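Local coordinates for FdtA domain-containing protein (Helicobacter canadensis MIT 98-5491, PDB 7N67) that probably interconverts the 3- and 4-keto forms of a dTDP-linked sugar, as a cupin-fold 3,4-ketoisomerase in the pathway to an unusual formylated sugar, at residues G69-E75 with K113-M119; L91-R95 with Y145-L149; Q78-D84 with A126-A132. One frame throughout, in Å; residues are numbered along the deposited sequence.

Contact 1 (G69-E75 with K113-M119). With TYD (thymidine-5'-diphosphate), chain E.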
loop_
_atom_site.group_PDB
_atom_site.type_symbol
_atom_site.label_atom_id
_atom_site.label_comp_id
_atom_site.label_asym_id
_atom_site.label_seq_id
_atom_site.Cartn_x
_atom_site.Cartn_y
_atom_site.Cartn_z
ATOM N N GLY B 69 14.270 2.950 -15.063
ATOM C CA GLY B 69 14.172 3.298 -16.487
ATOM C C GLY B 69 15.526 3.713 -17.020
ATOM O O GLY B 69 16.530 3.058 -16.674
ATOM N N ALA B 70 15.566 4.813 -17.763
ATOM C CA ALA B 70 16.765 5.261 -18.485
ATOM C C ALA B 70 17.026 4.236 -19.593
ATOM O O ALA B 70 18.092 3.558 -19.556
ATOM C CB ALA B 70 17.926 5.382 -17.530
ATOM N N HIS B 71 16.060 4.114 -20.512
ATOM C CA HIS B 71 16.181 3.342 -21.773
ATOM C C HIS B 71 15.152 3.819 -22.807
ATOM O O HIS B 71 14.291 4.611 -22.477
ATOM C CB HIS B 71 16.123 1.827 -21.503
ATOM C CG HIS B 71 15.075 1.395 -20.542
ATOM N ND1 HIS B 71 13.763 1.225 -20.918
ATOM C CD2 HIS B 71 15.143 1.041 -19.247
ATOM C CE1 HIS B 71 13.058 0.801 -19.883
ATOM N NE2 HIS B 71 13.879 0.693 -18.843
ATOM N N ALA B 72 15.337 3.407 -24.050
ATOM C CA ALA B 72 14.458 3.701 -25.199
ATOM C C ALA B 72 14.385 2.446 -26.074
ATOM O O ALA B 72 15.195 1.529 -25.873
ATOM C CB ALA B 72 14.973 4.906 -25.971
ATOM N N HIS B 73 13.438 2.433 -27.008
ATOM C CA HIS B 73 13.030 1.254 -27.821
ATOM C C HIS B 73 12.529 1.771 -29.162
ATOM O O HIS B 73 11.714 2.703 -29.132
ATOM C CB HIS B 73 11.953 0.467 -27.057
ATOM C CG HIS B 73 12.321 0.279 -25.625
ATOM N ND1 HIS B 73 12.914 -0.882 -25.156
ATOM C CD2 HIS B 73 12.253 1.126 -24.573
ATOM C CE1 HIS B 73 13.160 -0.751 -23.864
ATOM N NE2 HIS B 73 12.777 0.484 -23.485
ATOM N N LYS B 74 13.024 1.217 -30.275
ATOM C CA LYS B 74 12.616 1.625 -31.646
ATOM C C LYS B 74 11.176 1.142 -31.900
ATOM O O LYS B 74 10.409 1.909 -32.492
ATOM C CB LYS B 74 13.625 1.110 -32.680
ATOM C CG LYS B 74 15.061 1.622 -32.522
ATOM C CD LYS B 74 16.131 0.815 -33.281
ATOM C CE LYS B 74 16.684 1.491 -34.524
ATOM N NZ LYS B 74 15.633 2.159 -35.329
ATOM N N GLU B 75 10.798 -0.046 -31.400
ATOM C CA GLU B 75 9.529 -0.750 -31.774
ATOM C C GLU B 75 8.548 -0.848 -30.579
ATOM O O GLU B 75 7.324 -0.522 -30.752
ATOM C CB GLU B 75 9.894 -2.113 -32.383
ATOM C CG GLU B 75 9.566 -2.266 -33.864
ATOM C CD GLU B 75 9.468 -1.000 -34.707
ATOM O OE1 GLU B 75 10.517 -0.372 -34.945
ATOM O OE2 GLU B 75 8.332 -0.652 -35.129
ATOM N N LYS B 113 6.953 4.866 -29.705
ATOM C CA LYS B 113 8.246 4.403 -30.263
ATOM C C LYS B 113 9.303 5.493 -30.113
ATOM O O LYS B 113 8.937 6.690 -30.054
ATOM C CB LYS B 113 8.063 4.065 -31.744
ATOM C CG LYS B 113 7.194 2.852 -32.024
ATOM C CD LYS B 113 7.096 2.482 -33.489
ATOM C CE LYS B 113 6.417 1.138 -33.653
ATOM N NZ LYS B 113 6.078 0.848 -35.064
ATOM N N ASN B 114 10.576 5.098 -30.100
ATOM C CA ASN B 114 11.698 6.062 -30.113
ATOM C C ASN B 114 11.465 7.070 -28.980
ATOM O O ASN B 114 11.571 8.284 -29.244
ATOM C CB ASN B 114 11.814 6.762 -31.476
ATOM C CG ASN B 114 11.918 5.798 -32.639
ATOM O OD1 ASN B 114 11.209 5.945 -33.632
ATOM N ND2 ASN B 114 12.782 4.807 -32.529
ATOM N N MET B 115 11.110 6.574 -27.786
ATOM C CA MET B 115 10.898 7.387 -26.559
ATOM C C MET B 115 11.847 6.907 -25.461
ATOM O O MET B 115 11.732 5.751 -25.037
ATOM C CB MET B 115 9.457 7.263 -26.059
ATOM C CG MET B 115 8.456 8.098 -26.842
ATOM S SD MET B 115 8.533 9.864 -26.457
ATOM C CE MET B 115 7.997 9.868 -24.751
ATOM N N TRP B 116 12.776 7.760 -25.044
ATOM C CA TRP B 116 13.566 7.585 -23.803
ATOM C C TRP B 116 12.642 7.876 -22.629
ATOM O O TRP B 116 11.819 8.826 -22.749
ATOM C CB TRP B 116 14.773 8.524 -23.804
ATOM C CG TRP B 116 15.662 8.397 -22.607
ATOM C CD1 TRP B 116 15.571 9.106 -21.448
ATOM C CD2 TRP B 116 16.796 7.525 -22.460
ATOM N NE1 TRP B 116 16.558 8.722 -20.580
ATOM C CE2 TRP B 116 17.325 7.750 -21.174
ATOM C CE3 TRP B 116 17.400 6.565 -23.272
ATOM C CZ2 TRP B 116 18.457 7.088 -20.707
ATOM C CZ3 TRP B 116 18.511 5.897 -22.804
ATOM C CH2 TRP B 116 19.025 6.149 -21.534
ATOM N N ARG B 117 12.744 7.089 -21.563
ATOM C CA ARG B 117 11.869 7.272 -20.377
ATOM C C ARG B 117 12.672 6.942 -19.121
ATOM O O ARG B 117 13.559 6.051 -19.182
ATOM C CB ARG B 117 10.558 6.477 -20.480
ATOM C CG ARG B 117 10.612 5.018 -20.042
ATOM C CD ARG B 117 11.465 4.142 -20.954
ATOM N NE ARG B 117 11.041 4.221 -22.350
ATOM C CZ ARG B 117 10.019 3.540 -22.873
ATOM N NH1 ARG B 117 9.308 2.717 -22.114
ATOM N NH2 ARG B 117 9.700 3.689 -24.147
ATOM N N GLU B 118 12.390 7.696 -18.058
ATOM C CA GLU B 118 12.846 7.411 -16.679
ATOM C C GLU B 118 11.628 7.470 -15.744
ATOM O O GLU B 118 10.621 8.098 -16.099
ATOM C CB GLU B 118 13.935 8.406 -16.261
ATOM C CG GLU B 118 14.885 8.754 -17.382
ATOM C CD GLU B 118 16.120 9.530 -16.968
ATOM O OE1 GLU B 118 16.214 9.897 -15.786
ATOM O OE2 GLU B 118 16.978 9.776 -17.846
ATOM N N MET B 119 11.733 6.839 -14.585
ATOM C CA MET B 119 10.680 6.898 -13.562
ATOM C C MET B 119 11.368 7.114 -12.220
ATOM O O MET B 119 12.125 6.244 -11.783
ATOM C CB MET B 119 9.777 5.654 -13.565
ATOM C CG MET B 119 10.426 4.341 -13.984
ATOM S SD MET B 119 10.736 4.082 -15.777
ATOM C CE MET B 119 9.107 3.786 -16.465
HETATM P PA TYD E . 15.411 -2.819 -15.970
HETATM O O1A TYD E . 15.360 -2.553 -17.434
HETATM O O2A TYD E . 16.661 -2.495 -15.225
HETATM O O3A TYD E . 14.143 -2.146 -15.269
HETATM P PB TYD E . 13.477 -0.695 -15.308
HETATM O O1B TYD E . 12.403 -0.717 -14.222
HETATM O O2B TYD E . 14.623 0.241 -14.991
HETATM O O3B TYD E . 12.902 -0.470 -16.677
HETATM O "O5'" TYD E . 15.056 -4.352 -15.686
HETATM C "C5'" TYD E . 15.644 -4.962 -14.520
HETATM C "C4'" TYD E . 16.040 -6.365 -14.893
HETATM O "O4'" TYD E . 14.860 -7.086 -15.317
HETATM C "C3'" TYD E . 17.056 -6.449 -16.032
HETATM O "O3'" TYD E . 18.069 -7.394 -15.723
HETATM C "C2'" TYD E . 16.223 -6.925 -17.211
HETATM C "C1'" TYD E . 15.127 -7.743 -16.543
HETATM N N1 TYD E . 13.868 -7.808 -17.318
HETATM C C2 TYD E . 13.455 -9.041 -17.786
HETATM O O2 TYD E . 14.079 -10.073 -17.575
HETATM N N3 TYD E . 12.295 -9.011 -18.524
HETATM C C4 TYD E . 11.516 -7.907 -18.822
HETATM O O4 TYD E . 10.487 -8.039 -19.498
HETATM C C5 TYD E . 11.996 -6.654 -18.290
HETATM C C5M TYD E . 11.205 -5.408 -18.563
HETATM C C6 TYD E . 13.136 -6.662 -17.581
HETATM O O HOH W 1 9.909 3.806 -26.971
#

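Contact 2 (L91-R95 with Y145-L149)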
loop_
_atom_site.group_PDB
_atom_site.type_symbol
_atom_site.label_atom_id
_atom_site.label_comp_id
_atom_site.label_asym_id
_atom_site.label_seq_id
_atom_site.Cartn_x
_atom_site.Cartn_y
_atom_site.Cartn_z
ATOM N N LEU B 91 9.952 11.747 -19.798
ATOM C CA LEU B 91 9.858 11.345 -21.219
ATOM C C LEU B 91 10.708 12.299 -22.057
ATOM O O LEU B 91 10.625 13.533 -21.870
ATOM C CB LEU B 91 8.396 11.431 -21.661
ATOM C CG LEU B 91 7.442 10.427 -21.021
ATOM C CD1 LEU B 91 6.083 10.502 -21.706
ATOM C CD2 LEU B 91 8.014 9.008 -21.076
ATOM N N ASN B 92 11.478 11.744 -22.976
ATOM C CA ASN B 92 12.400 12.544 -23.803
ATOM C C ASN B 92 12.480 11.857 -25.157
ATOM O O ASN B 92 12.794 10.659 -25.166
ATOM C CB ASN B 92 13.755 12.697 -23.110
ATOM C CG ASN B 92 14.652 13.659 -23.857
ATOM O OD1 ASN B 92 15.102 13.362 -24.966
ATOM N ND2 ASN B 92 14.871 14.824 -23.273
ATOM N N ASP B 93 12.182 12.585 -26.232
ATOM C CA ASP B 93 12.303 12.069 -27.613
ATOM C C ASP B 93 13.461 12.798 -28.301
ATOM O O ASP B 93 13.491 12.815 -29.526
ATOM C CB ASP B 93 10.964 12.166 -28.340
ATOM C CG ASP B 93 10.516 13.582 -28.612
ATOM O OD1 ASP B 93 9.409 13.731 -29.144
ATOM O OD2 ASP B 93 11.285 14.523 -28.292
ATOM N N GLY B 94 14.392 13.357 -27.530
ATOM C CA GLY B 94 15.627 13.967 -28.066
ATOM C C GLY B 94 15.596 15.487 -28.025
ATOM O O GLY B 94 16.633 16.084 -28.365
ATOM N N ARG B 95 14.462 16.075 -27.616
ATOM C CA ARG B 95 14.296 17.511 -27.250
ATOM C C ARG B 95 14.263 17.634 -25.723
ATOM O O ARG B 95 15.151 17.041 -25.082
ATOM C CB ARG B 95 13.020 18.072 -27.875
ATOM C CG ARG B 95 12.858 17.720 -29.344
ATOM C CD ARG B 95 11.513 18.189 -29.851
ATOM N NE ARG B 95 10.438 17.272 -29.501
ATOM C CZ ARG B 95 9.160 17.441 -29.837
ATOM N NH1 ARG B 95 8.266 16.525 -29.504
ATOM N NH2 ARG B 95 8.776 18.510 -30.516
ATOM N N TYR B 145 21.918 7.303 -23.201
ATOM C CA TYR B 145 21.175 8.480 -23.735
ATOM C C TYR B 145 21.848 8.981 -25.027
ATOM O O TYR B 145 21.110 9.292 -26.028
ATOM C CB TYR B 145 21.010 9.573 -22.674
ATOM C CG TYR B 145 20.124 10.703 -23.135
ATOM C CD1 TYR B 145 18.815 10.476 -23.544
ATOM C CD2 TYR B 145 20.596 12.004 -23.194
ATOM C CE1 TYR B 145 18.005 11.506 -24.001
ATOM C CE2 TYR B 145 19.797 13.044 -23.638
ATOM C CZ TYR B 145 18.500 12.798 -24.041
ATOM O OH TYR B 145 17.740 13.842 -24.475
ATOM N N ASP B 146 23.190 9.023 -25.040
ATOM C CA ASP B 146 23.995 9.547 -26.182
ATOM C C ASP B 146 23.718 8.671 -27.422
ATOM O O ASP B 146 23.447 9.244 -28.517
ATOM C CB ASP B 146 25.481 9.654 -25.807
ATOM C CG ASP B 146 25.808 10.706 -24.754
ATOM O OD1 ASP B 146 25.359 11.856 -24.877
ATOM O OD2 ASP B 146 26.528 10.381 -23.831
ATOM N N GLU B 147 23.747 7.340 -27.239
ATOM C CA GLU B 147 23.332 6.303 -28.225
ATOM C C GLU B 147 21.918 6.616 -28.742
ATOM O O GLU B 147 21.699 6.551 -29.988
ATOM C CB GLU B 147 23.422 4.930 -27.556
ATOM C CG GLU B 147 23.504 3.751 -28.515
ATOM C CD GLU B 147 23.399 2.376 -27.853
ATOM O OE1 GLU B 147 23.373 1.364 -28.593
ATOM O OE2 GLU B 147 23.344 2.307 -26.594
ATOM N N PHE B 148 20.993 6.978 -27.844
ATOM C CA PHE B 148 19.586 7.303 -28.203
ATOM C C PHE B 148 19.564 8.540 -29.114
ATOM O O PHE B 148 18.821 8.568 -30.104
ATOM C CB PHE B 148 18.715 7.490 -26.950
ATOM C CG PHE B 148 17.333 8.019 -27.240
ATOM C CD1 PHE B 148 16.410 7.254 -27.933
ATOM C CD2 PHE B 148 16.966 9.300 -26.875
ATOM C CE1 PHE B 148 15.154 7.759 -28.239
ATOM C CE2 PHE B 148 15.704 9.795 -27.169
ATOM C CZ PHE B 148 14.800 9.024 -27.845
ATOM N N LEU B 149 20.358 9.567 -28.813
ATOM C CA LEU B 149 20.326 10.826 -29.616
ATOM C C LEU B 149 20.885 10.545 -31.019
ATOM O O LEU B 149 20.221 10.923 -32.032
ATOM C CB LEU B 149 21.088 11.933 -28.876
ATOM C CG LEU B 149 20.415 12.441 -27.601
ATOM C CD1 LEU B 149 21.314 13.410 -26.865
ATOM C CD2 LEU B 149 19.062 13.093 -27.890
#

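Contact 3 (Q78-D84 with A126-A132)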
loop_
_atom_site.group_PDB
_atom_site.type_symbol
_atom_site.label_atom_id
_atom_site.label_comp_id
_atom_site.label_asym_id
_atom_site.label_seq_id
_atom_site.Cartn_x
_atom_site.Cartn_y
_atom_site.Cartn_z
ATOM N N GLN B 78 4.406 0.683 -24.905
ATOM C CA GLN B 78 4.075 0.283 -23.509
ATOM C C GLN B 78 2.889 1.117 -23.019
ATOM O O GLN B 78 2.691 2.227 -23.550
ATOM C CB GLN B 78 5.276 0.469 -22.585
ATOM C CG GLN B 78 6.415 -0.517 -22.825
ATOM C CD GLN B 78 7.460 -0.384 -21.745
ATOM O OE1 GLN B 78 7.518 0.618 -21.047
ATOM N NE2 GLN B 78 8.289 -1.395 -21.571
ATOM N N VAL B 79 2.132 0.591 -22.047
ATOM C CA VAL B 79 1.166 1.380 -21.225
ATOM C C VAL B 79 1.522 1.206 -19.742
ATOM O O VAL B 79 1.549 0.061 -19.276
ATOM C CB VAL B 79 -0.287 0.974 -21.519
ATOM C CG1 VAL B 79 -1.246 1.481 -20.451
ATOM C CG2 VAL B 79 -0.723 1.453 -22.884
ATOM N N LEU B 80 1.756 2.321 -19.045
ATOM C CA LEU B 80 2.201 2.369 -17.624
ATOM C C LEU B 80 0.999 2.679 -16.740
ATOM O O LEU B 80 0.211 3.557 -17.106
ATOM C CB LEU B 80 3.266 3.457 -17.459
ATOM C CG LEU B 80 4.704 3.016 -17.690
ATOM C CD1 LEU B 80 4.901 2.535 -19.111
ATOM C CD2 LEU B 80 5.659 4.146 -17.351
ATOM N N ILE B 81 0.871 1.966 -15.628
ATOM C CA ILE B 81 -0.181 2.202 -14.599
ATOM C C ILE B 81 0.464 2.091 -13.216
ATOM O O ILE B 81 1.034 1.030 -12.935
ATOM C CB ILE B 81 -1.301 1.176 -14.786
ATOM C CG1 ILE B 81 -1.792 1.188 -16.236
ATOM C CG2 ILE B 81 -2.413 1.435 -13.782
ATOM C CD1 ILE B 81 -2.709 0.061 -16.592
ATOM N N MET B 82 0.434 3.164 -12.421
ATOM C CA MET B 82 0.806 3.102 -10.978
ATOM C C MET B 82 -0.342 2.463 -10.208
ATOM O O MET B 82 -1.334 3.155 -9.941
ATOM C CB MET B 82 1.074 4.483 -10.375
ATOM C CG MET B 82 2.336 5.110 -10.902
ATOM S SD MET B 82 3.783 4.046 -10.677
ATOM C CE MET B 82 3.928 4.094 -8.893
ATOM N N MET B 83 -0.182 1.207 -9.822
ATOM C CA MET B 83 -1.231 0.492 -9.057
ATOM C C MET B 83 -1.198 0.923 -7.585
ATOM O O MET B 83 -2.237 0.822 -6.939
ATOM C CB MET B 83 -1.072 -1.027 -9.166
ATOM C CG MET B 83 -2.391 -1.692 -9.426
ATOM S SD MET B 83 -2.256 -2.708 -10.889
ATOM C CE MET B 83 -2.339 -4.316 -10.109
ATOM N N ASP B 84 -0.038 1.325 -7.074
ATOM C CA ASP B 84 0.142 1.742 -5.662
ATOM C C ASP B 84 1.115 2.921 -5.615
ATOM O O ASP B 84 2.197 2.826 -6.208
ATOM C CB ASP B 84 0.627 0.590 -4.786
ATOM C CG ASP B 84 0.277 0.768 -3.322
ATOM O OD1 ASP B 84 -0.839 1.157 -3.072
ATOM O OD2 ASP B 84 1.129 0.499 -2.449
ATOM N N ALA B 126 6.073 1.870 -3.753
ATOM C CA ALA B 126 5.192 2.139 -4.912
ATOM C C ALA B 126 5.354 1.020 -5.950
ATOM O O ALA B 126 6.483 0.506 -6.122
ATOM C CB ALA B 126 5.502 3.473 -5.534
ATOM N N LYS B 127 4.256 0.687 -6.630
ATOM C CA LYS B 127 4.150 -0.459 -7.556
ATOM C C LYS B 127 3.684 0.062 -8.908
ATOM O O LYS B 127 2.701 0.849 -8.934
ATOM C CB LYS B 127 3.192 -1.479 -6.949
ATOM C CG LYS B 127 3.518 -1.779 -5.498
ATOM C CD LYS B 127 2.761 -2.955 -4.897
ATOM C CE LYS B 127 3.109 -3.176 -3.433
ATOM N NZ LYS B 127 3.033 -1.903 -2.667
ATOM N N LEU B 128 4.403 -0.323 -9.964
ATOM C CA LEU B 128 4.112 0.080 -11.357
ATOM C C LEU B 128 3.780 -1.174 -12.153
ATOM O O LEU B 128 4.534 -2.166 -12.028
ATOM C CB LEU B 128 5.346 0.773 -11.919
ATOM C CG LEU B 128 5.318 1.086 -13.415
ATOM C CD1 LEU B 128 4.242 2.113 -13.731
ATOM C CD2 LEU B 128 6.676 1.589 -13.872
ATOM N N LEU B 129 2.670 -1.144 -12.893
ATOM C CA LEU B 129 2.300 -2.202 -13.864
ATOM C C LEU B 129 2.612 -1.683 -15.262
ATOM O O LEU B 129 2.333 -0.494 -15.516
ATOM C CB LEU B 129 0.811 -2.532 -13.712
ATOM C CG LEU B 129 0.273 -3.554 -14.707
ATOM C CD1 LEU B 129 0.935 -4.915 -14.518
ATOM C CD2 LEU B 129 -1.238 -3.654 -14.583
ATOM N N VAL B 130 3.184 -2.529 -16.120
ATOM C CA VAL B 130 3.504 -2.164 -17.534
ATOM C C VAL B 130 2.907 -3.221 -18.467
ATOM O O VAL B 130 3.265 -4.413 -18.351
ATOM C CB VAL B 130 5.021 -2.005 -17.765
ATOM C CG1 VAL B 130 5.330 -1.583 -19.197
ATOM C CG2 VAL B 130 5.637 -1.010 -16.793
ATOM N N LEU B 131 2.008 -2.789 -19.337
ATOM C CA LEU B 131 1.471 -3.601 -20.454
ATOM C C LEU B 131 2.375 -3.339 -21.657
ATOM O O LEU B 131 2.506 -2.150 -22.036
ATOM C CB LEU B 131 0.030 -3.152 -20.721
ATOM C CG LEU B 131 -1.062 -3.712 -19.798
ATOM C CD1 LEU B 131 -0.534 -4.156 -18.449
ATOM C CD2 LEU B 131 -2.164 -2.695 -19.603
ATOM N N ALA B 132 3.024 -4.377 -22.194
ATOM C CA ALA B 132 3.996 -4.261 -23.308
ATOM C C ALA B 132 3.470 -4.966 -24.566
ATOM O O ALA B 132 2.834 -6.037 -24.420
ATOM C CB ALA B 132 5.338 -4.811 -22.877
#

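Contact 1 (G69-E75 with K113-M119)
R117 of strand 116-120 reaches across to H71 and H73 of the antiparallel strand 68-73. A G1 beta bulge joins the backbones: A70 N gives its hydrogen to R117 O at 2.8 Å, on a lone pair in the carbonyl plane, and H71 N adds a weak bond to the same oxygen. R117 N returns a bond to H71 O. From CB, the R117 chain starts between its own N and carbonyl carbon (chi1 84°) and bends again at chi2 and chi3, which folds it back over the neighbouring strand. CD then lies 3.2 Å from H71 O and packs obliquely against the H71 ring. NE and NH2 both donate to M115 O, which lies in the guanidinium plane, with NH2 to O at 3.0 Å. CZ carries the flat group beneath H73, whose CD2 stands over its centre, ring and guanidinium planes 70° apart. NH1 lies close to Q78 OE1. On the other side of the strand, the indole of W116 lies with one face against the backbone of A70 and H71, and its NE1 meets E118 OE2 in a straight bond of 3.0 Å. At the loop end, K113 NZ forms a salt bridge with E75 OE2 at 2.7 Å. The histidines continue the chain of contacts: H73 NE2 and H71 ND1 share a hydrogen bond of 2.8 Å. With R117 packed against both rings, H71 NE2 donates to O3B of the dTDP beta-phosphate at 2.6 Å and G69 N to O2B, so two donors of one strand hold the diphosphate.

Contact 2 (L91-R95 with Y145-L149)
N92 and Y145 make the polar link between the end of strand 87-92 and helix 145-152. After L91, which packs on M115, the chain reaches N92, whose CG stands anti to the backbone N (chi1 -173°) and sends the amide toward the helix. Y145 OH donates to N92 OD1 at 2.7 Å, the phenol ring coming in nearly at right angles to the amide, with planes 84° apart. The hydroxyl sits above the carbonyl plane of N92. From the opposite face the same oxygen takes the hydrogen of G94 N, also at 2.7 Å, closing an Asx turn, so two donors fix the amide. Its other end is tied down as well: ND2 donates to R95 O at 2.9 Å and to D97. The backbone oxygen of N92 lies 3.6 Å from CE2 of F148, an oblique approach. At D93 the side chain turns from the helix and takes R95 in a side-on salt bridge, NH1 to OD1 at 3.0 Å and NE to OD2 at 3.1 Å, each oxygen using its syn lone pair. The D93 backbone, meanwhile, runs past the edge of the F148 ring. G94, with positive phi (106°), brings its CA to 3.5 Å from L149 CD2, while its N faces the edge of F148. R95 starts away from the helix; its side chain pairs with D93 and its O takes the N92 ND2 bond. The helix thus rests on the strand end through Y145 and, about one turn later, the neighbours F148 and L149. W116 of the adjacent strand 116-120 meets Y145 edge-to-face, and I142 of strand 141-142 packs on F148, placing the C-terminal helix across this end of the five-stranded sheet.

Contact 3 (Q78-D84 with A126-A132)
V79 with L131 and I81 with L129 each exchange two backbone hydrogen bonds, in strands running antiparallel at 163°, their segment axes 4.6 Å apart at closest approach. The ladder ends in a classic beta bulge: M83 and D84 both face K127, giving weak bonds to its O, while K127 N donates to D84 O at 3.0 Å. On one sheet face lie Q78, L80, M82, L128 and V130. CG1 of V130, anti to its backbone nitrogen (chi1 -178°), meets the flat amide of Q78 at CD, 3.5 Å away, whose NE2 is hydrogen-bonded to Y57 OH; CG1 also approaches L80 CD1, the L80 and V130 side chains running side by side. M82 is bent at chi2 and chi3, so that SD lies 3.6 Å from L128 CD1 and CE reaches A126 CB at 3.8 Å. On the other face, with L129, I81 CD1 touches L131 CD2. M83, at the bulge, brings SD to 3.9 Å from L129 CD2. Beside it, the aliphatic part of K127 runs alongside D84 until a bend at chi4 brings NZ to OD2 at 3.1 Å, met on the anti side and out of the carboxylate plane. NZ is also hydrogen-bonded to G125 O. This region belongs partly to the assembly: M83 and L129 pack on M83 of the second subunit, and D84 and K127 form reciprocal salt bridges with K127 and D84 of that subunit. Within the chain, strand 107-111 flanks 78-84 and strand 55-60 flanks 127-132, making the pair two of the inner strands of the six-stranded sheet.

Overall arrangement
Contacts 1 and 2 adjoin, their centres about 8 Å apart, on the five-stranded sheet where strands 87-92, 116-120 and 68-73 lie side by side; contact 3 belongs to the six-stranded sheet, about 15 Å from contact 1 and 22 Å from contact 2 between centres. All three pairings interleave along the chain, and strands 68-73 and 78-84, like 116-120 and 127-132, are consecutive but fall in different sheets, as in a cupin beta-sandwich. M119 packs on L80 and L128 between the two sheets. Contact 1 contributes part of the dTDP site, with contact 2 attaching the C-terminal helix beside it and contact 3 reaching the subunit interface.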